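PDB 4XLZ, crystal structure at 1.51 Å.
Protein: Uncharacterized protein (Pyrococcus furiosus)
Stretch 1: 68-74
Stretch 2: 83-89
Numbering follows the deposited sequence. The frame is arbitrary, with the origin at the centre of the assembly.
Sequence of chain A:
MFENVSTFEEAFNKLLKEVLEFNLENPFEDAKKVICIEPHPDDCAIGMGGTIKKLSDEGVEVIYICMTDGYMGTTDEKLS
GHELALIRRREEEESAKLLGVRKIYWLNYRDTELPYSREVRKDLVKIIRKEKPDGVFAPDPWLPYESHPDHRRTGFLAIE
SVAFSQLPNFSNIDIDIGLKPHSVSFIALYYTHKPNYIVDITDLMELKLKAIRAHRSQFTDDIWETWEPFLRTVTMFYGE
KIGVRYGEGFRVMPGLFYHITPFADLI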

# COMPACT_ATOMS: atom_id res chain seq x y z
N THR A 68 6.76 15.00 11.40
CA THR A 68 7.59 13.87 11.72
C THR A 68 8.40 14.08 13.02
O THR A 68 8.36 15.18 13.63
CB THR A 68 8.59 13.45 10.61
OG1 THR A 68 9.69 14.41 10.60
CG2 THR A 68 7.97 13.40 9.23
N ASP A 69 9.06 13.05 13.45
CA ASP A 69 9.71 13.07 14.78
C ASP A 69 11.21 13.39 14.66
O ASP A 69 11.87 13.52 15.68
CB ASP A 69 9.55 11.70 15.42
CG ASP A 69 9.99 10.51 14.54
OD1 ASP A 69 10.73 10.77 13.53
OD2 ASP A 69 9.54 9.36 14.87
N GLY A 70 11.70 13.60 13.46
CA GLY A 70 13.17 13.89 13.38
C GLY A 70 14.09 12.72 13.72
O GLY A 70 15.36 12.89 13.92
N TYR A 71 13.62 11.46 13.77
CA TYR A 71 14.34 10.23 14.14
C TYR A 71 15.66 10.03 13.44
O TYR A 71 16.56 9.38 13.97
CB TYR A 71 13.32 9.05 13.84
CG TYR A 71 13.76 7.66 14.12
CD1 TYR A 71 13.24 7.00 15.27
CD2 TYR A 71 14.56 6.96 13.22
CE1 TYR A 71 13.53 5.65 15.50
CE2 TYR A 71 14.89 5.63 13.43
CZ TYR A 71 14.33 4.98 14.58
OH TYR A 71 14.66 3.66 14.79
N MSE A 72 15.71 10.45 12.16
CA MSE A 72 16.86 10.05 11.35
C MSE A 72 17.98 11.08 11.40
O MSE A 72 19.06 10.83 10.79
CB MSE A 72 16.44 9.92 9.86
CG MSE A 72 15.48 8.78 9.67
SE MSE A 72 16.41 7.05 9.91
CE MSE A 72 14.78 6.02 9.64
N GLY A 73 17.75 12.23 12.04
CA GLY A 73 18.73 13.35 11.95
C GLY A 73 20.04 13.21 12.72
O GLY A 73 20.33 14.13 13.56
N THR A 74 20.74 12.11 12.63
CA THR A 74 22.06 12.05 13.33
C THR A 74 23.01 11.19 12.49
O THR A 74 22.62 10.27 11.82
CB THR A 74 21.91 11.43 14.77
OG1 THR A 74 23.24 11.30 15.42
CG2 THR A 74 21.34 9.99 14.78
N GLU A 83 16.00 7.99 20.99
CA GLU A 83 16.62 9.04 21.80
C GLU A 83 16.71 10.39 21.13
O GLU A 83 16.37 11.43 21.70
CB GLU A 83 17.97 8.61 22.37
CG GLU A 83 18.47 9.63 23.44
CD GLU A 83 19.73 9.10 24.21
OE1 GLU A 83 20.23 7.98 23.91
OE2 GLU A 83 20.13 9.91 25.16
N LEU A 84 17.07 10.39 19.81
CA LEU A 84 17.10 11.63 19.04
C LEU A 84 15.76 12.31 19.06
O LEU A 84 15.59 13.50 19.18
CB LEU A 84 17.63 11.36 17.66
CG LEU A 84 17.66 12.59 16.85
CD1 LEU A 84 18.68 13.70 17.44
CD2 LEU A 84 18.25 12.18 15.46
N ALA A 85 14.68 11.50 18.81
CA ALA A 85 13.40 12.14 18.74
C ALA A 85 12.97 12.83 20.05
O ALA A 85 12.38 13.91 20.03
CB ALA A 85 12.32 11.02 18.34
N LEU A 86 13.35 12.14 21.17
CA LEU A 86 13.01 12.78 22.42
C LEU A 86 13.83 14.09 22.64
O LEU A 86 13.25 15.10 23.08
CB LEU A 86 13.34 11.74 23.51
CG LEU A 86 13.13 12.19 24.94
CD1 LEU A 86 11.68 12.52 25.19
CD2 LEU A 86 13.65 11.08 25.88
N ILE A 87 15.11 14.01 22.24
CA ILE A 87 15.95 15.23 22.35
C ILE A 87 15.40 16.34 21.48
O ILE A 87 15.28 17.55 21.86
CB ILE A 87 17.38 14.90 21.90
CG1 ILE A 87 18.09 14.03 22.96
CG2 ILE A 87 18.20 16.19 21.53
CD1 ILE A 87 19.34 13.33 22.41
N ARG A 88 14.96 16.01 20.23
CA ARG A 88 14.42 17.04 19.37
C ARG A 88 13.11 17.66 19.76
O ARG A 88 12.82 18.84 19.41
CB ARG A 88 14.33 16.48 17.92
CG ARG A 88 15.77 16.17 17.43
CD ARG A 88 15.78 15.74 15.90
NE ARG A 88 15.48 16.88 15.06
CZ ARG A 88 15.58 16.85 13.68
NH1 ARG A 88 15.90 15.65 13.15
NH2 ARG A 88 15.32 17.95 12.96
N ARG A 89 12.25 16.89 20.53
CA ARG A 89 11.04 17.50 21.03
C ARG A 89 11.39 18.62 22.04
O ARG A 89 10.79 19.70 21.95
CB ARG A 89 10.22 16.38 21.71
CG ARG A 89 8.97 17.05 22.22
CD ARG A 89 8.31 16.01 23.08
NE ARG A 89 7.94 14.94 22.13
CZ ARG A 89 6.69 14.57 21.85
NH1 ARG A 89 5.61 15.12 22.53
NH2 ARG A 89 6.56 13.63 20.91
O HOH W 1 10.79 14.60 17.91

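Two glycines in a tight turn make room here for an arginine that reaches across from a helix. At both Gly70 and Gly73 a CB would point toward the helix, and at both it would run into the same atom: an ideally placed CB would lie 2.7 Å from Arg88 NH1 at Gly70 and 2.5 Å from it at Gly73. The general principle is that a loop can receive a long side chain by omitting its own, and the absence of a CB at two positions leaves the space that Arg88 NH1 occupies.

The receiving element is a type I beta turn from Gly70 to Gly73, closed by a hydrogen bond of 3.1 Å from Gly73 N to Gly70 O. Gly70 also has a positive phi of 69°, a conformation that by itself favours glycine, so two independent features of the geometry suit the residue. Just ahead of the turn, Asp69 adopts the p rotamer, which brings its carboxylate back to the backbone: Tyr71 N donates to Asp69 OD1 at 3.0 Å, with a nearly straight angle of 162°, and so braces the chain as it enters the turn.

Arg88 supplies the direct hydrogen bond between the stretches. Its CA-to-CB bond points toward the loop, and with chi angles m, t, p and a nearly planar chi4 the side chain delivers Arg88 NH1 to Gly70 O at 2.9 Å. The angle of 138° is well short of linear; the same carbonyl also closes the turn, so one oxygen serves both the loop's own fold and its attachment to the helix. Gly70 CA lies over one face of the guanidinium, an approach made possible by the bare backbone, while Gly73 CA comes within 3.8 Å of Arg88 NH1. Arg88 NH2 is hydrogen-bonded elsewhere in the structure.

One helical turn earlier, Leu84 makes the apolar part of the contact and has the largest area covered by the opposing stretch. In its t, p rotamer it brings CD2 against the turn's backbone, 3.4 Å from both Gly70 O and Gly73 C, and 3.8 Å from Thr74 CB. An aliphatic side chain suits this place, since its methyl packs against main-chain atoms without needing a polar partner. The packing has a cost: Tyr71 O, 3.6 Å from Leu84 CD2, is buried without a polar partner.

At Ala85 the small side chain permits close approach. Its CB sits 3.7 Å from Asp69 O and 4.1 Å from Asp69 CB, and its CA is 5.1 Å from the CA of Tyr71, whose own side chain starts away from the helix. Nearby, a water donates to Asp69 O and to Ala85 O, each at 2.7 Å, linking the two backbones through carbonyls that could not hydrogen-bond to each other. Altogether the stretches bury 322 Å², a modest area, in which the loop's closest approaches to the helix are made mostly by backbone atoms.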